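Local coordinates for DUF3244 domain-containing protein (Bacteroides vulgatus ATCC 8482, PDB 3D33) that is of unknown function but folds as an immunoglobulin-like beta-sandwich of the E-set clan, at residues V12-R17 with Y89-T94. Residues are numbered along the deposited sequence; the frame is centred on the assembly and turned at random. Where two conformers were deposited one is given.
Sequences VELDGR and YKLEIT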
loop_
_atom_site.group_PDB
_atom_site.type_symbol
_atom_site.label_atom_id
_atom_site.label_comp_id
_atom_site.label_asym_id
_atom_site.label_seq_id
_atom_site.Cartn_x
_atom_site.Cartn_y
_atom_site.Cartn_z
ATOM N N VAL A 12 -1.696 3.270 8.522
ATOM C CA VAL A 12 -0.358 3.108 7.952
ATOM C C VAL A 12 -0.039 4.437 7.261
ATOM O O VAL A 12 -0.535 4.738 6.171
ATOM C CB VAL A 12 -0.250 1.889 7.019
ATOM C CG1 VAL A 12 1.184 1.739 6.493
ATOM C CG2 VAL A 12 -0.679 0.602 7.761
ATOM N N GLU A 13 0.749 5.262 7.933
ATOM C CA GLU A 13 1.042 6.592 7.440
ATOM C C GLU A 13 1.829 6.527 6.140
ATOM O O GLU A 13 2.772 5.762 6.028
ATOM C CB GLU A 13 1.822 7.399 8.474
ATOM C CG GLU A 13 2.252 8.768 7.962
ATOM C CD GLU A 13 2.701 9.709 9.059
ATOM O OE1 GLU A 13 3.148 9.226 10.124
ATOM O OE2 GLU A 13 2.625 10.936 8.839
ATOM N N LEU A 14 1.447 7.348 5.169
ATOM C CA LEU A 14 2.133 7.369 3.894
ATOM C C LEU A 14 2.828 8.700 3.683
ATOM O O LEU A 14 2.243 9.734 3.972
ATOM C CB LEU A 14 1.142 7.147 2.755
ATOM C CG LEU A 14 0.361 5.825 2.775
ATOM C CD1 LEU A 14 -0.690 5.759 1.657
ATOM C CD2 LEU A 14 1.310 4.626 2.701
ATOM N N ASP A 15 4.052 8.646 3.158
ATOM C CA ASP A 15 4.825 9.850 2.797
ATOM C C ASP A 15 5.227 9.792 1.333
ATOM O O ASP A 15 5.434 8.727 0.787
ATOM C CB ASP A 15 6.064 9.949 3.673
ATOM C CG ASP A 15 5.713 10.222 5.101
ATOM O OD1 ASP A 15 5.230 11.342 5.370
ATOM O OD2 ASP A 15 5.915 9.325 5.943
ATOM N N GLY A 16 5.252 10.942 0.673
ATOM C CA GLY A 16 5.677 10.995 -0.701
ATOM C C GLY A 16 4.996 12.103 -1.442
ATOM O O GLY A 16 4.707 13.169 -0.885
ATOM N N ARG A 17 4.768 11.856 -2.716
ATOM C CA ARG A 17 4.239 12.843 -3.619
ATOM C C ARG A 17 3.199 12.139 -4.464
ATOM O O ARG A 17 3.448 11.066 -4.982
ATOM C CB ARG A 17 5.388 13.384 -4.472
ATOM C CG ARG A 17 5.040 14.467 -5.390
ATOM C CD ARG A 17 6.294 15.041 -5.997
ATOM N NE ARG A 17 5.968 15.808 -7.181
ATOM C CZ ARG A 17 6.854 16.447 -7.934
ATOM N NH1 ARG A 17 8.141 16.443 -7.620
ATOM N NH2 ARG A 17 6.438 17.109 -9.004
ATOM N N TYR A 89 7.568 -4.530 7.181
ATOM C CA TYR A 89 7.422 -4.444 5.739
ATOM C C TYR A 89 7.364 -3.001 5.278
ATOM O O TYR A 89 6.774 -2.158 5.954
ATOM C CB TYR A 89 6.131 -5.159 5.280
ATOM C CG TYR A 89 6.238 -6.631 5.524
ATOM C CD1 TYR A 89 6.819 -7.458 4.585
ATOM C CD2 TYR A 89 5.865 -7.191 6.751
ATOM C CE1 TYR A 89 6.995 -8.791 4.834
ATOM C CE2 TYR A 89 6.015 -8.555 7.013
ATOM C CZ TYR A 89 6.590 -9.356 6.042
ATOM O OH TYR A 89 6.791 -10.706 6.284
ATOM N N LYS A 90 7.948 -2.744 4.119
ATOM C CA LYS A 90 7.785 -1.464 3.382
ATOM C C LYS A 90 6.659 -1.619 2.379
ATOM O O LYS A 90 6.626 -2.587 1.614
ATOM C CB LYS A 90 9.070 -1.110 2.628
ATOM C CG LYS A 90 8.992 0.166 1.838
ATOM C CD LYS A 90 10.299 0.577 1.182
ATOM C CE LYS A 90 10.753 -0.437 0.131
ATOM N NZ LYS A 90 12.011 -0.032 -0.605
ATOM N N LEU A 91 5.747 -0.656 2.414
ATOM C CA LEU A 91 4.638 -0.560 1.498
ATOM C C LEU A 91 4.834 0.613 0.549
ATOM O O LEU A 91 5.066 1.741 0.983
ATOM C CB LEU A 91 3.349 -0.361 2.281
ATOM C CG LEU A 91 2.087 -0.073 1.505
ATOM C CD1 LEU A 91 1.703 -1.251 0.655
ATOM C CD2 LEU A 91 0.905 0.330 2.439
ATOM N N GLU A 92 4.812 0.334 -0.741
ATOM C CA GLU A 92 4.950 1.395 -1.743
ATOM C C GLU A 92 3.776 1.361 -2.667
ATOM O O GLU A 92 3.386 0.284 -3.146
ATOM C CB GLU A 92 6.185 1.180 -2.597
ATOM C CG GLU A 92 7.474 1.181 -1.911
ATOM C CD GLU A 92 8.556 0.822 -2.931
ATOM O OE1 GLU A 92 8.983 1.733 -3.680
ATOM O OE2 GLU A 92 8.877 -0.378 -3.069
ATOM N N ILE A 93 3.234 2.543 -2.936
ATOM C CA ILE A 93 2.161 2.716 -3.901
ATOM C C ILE A 93 2.693 3.691 -4.924
ATOM O O ILE A 93 3.087 4.813 -4.563
ATOM C CB ILE A 93 0.924 3.299 -3.210
ATOM C CG1 ILE A 93 0.519 2.372 -2.033
ATOM C CG2 ILE A 93 -0.221 3.406 -4.151
ATOM C CD1 ILE A 93 0.527 3.081 -0.768
ATOM N N THR A 94 2.747 3.263 -6.172
ATOM C CA THR A 94 3.266 4.118 -7.226
ATOM C C THR A 94 2.222 4.305 -8.317
ATOM O O THR A 94 1.391 3.418 -8.571
ATOM C CB THR A 94 4.580 3.544 -7.806
ATOM O OG1 THR A 94 4.318 2.272 -8.385
ATOM C CG2 THR A 94 5.631 3.415 -6.757
#
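L14 and I93 make the closest approach between V12-R17 and Y89-T94, and the whole contact is apolar, with no hydrogen bond passing between the two segments. Both methyls of L14 reach the end of I93: CD1 of L14 lies 3.8 Å from CD1 of I93, and CD2 of L14 is 3.9 Å from that same I93 CD1. The two side chains cross at about a right angle, the I93 methyl meeting the forked end of the leucine. In I93 it is CG1, set anti to the carbonyl carbon (chi1 -56°), that carries this methyl to L14. L91 packs more loosely beside this pair, its CD2 standing 4.3 Å from L14 CD2 and also 4.3 Å from V12 CG1.

Each segment forms its backbone hydrogen bonds with other strands. V12 pairs with V33, whereas D15 and R17 pair with T102 and H100, so the chain changes sheets between V12 and D15; Y89 pairs with F105 and K90 with T56, placing strand 87-96 between 50-57 and 100-107. This is interior packing between the two antiparallel sheets of an immunoglobulin-like sandwich, with the N-terminal segment crossing from the edge of one sheet, beside strand 31-36, to the edge of the other, beside strand 100-107.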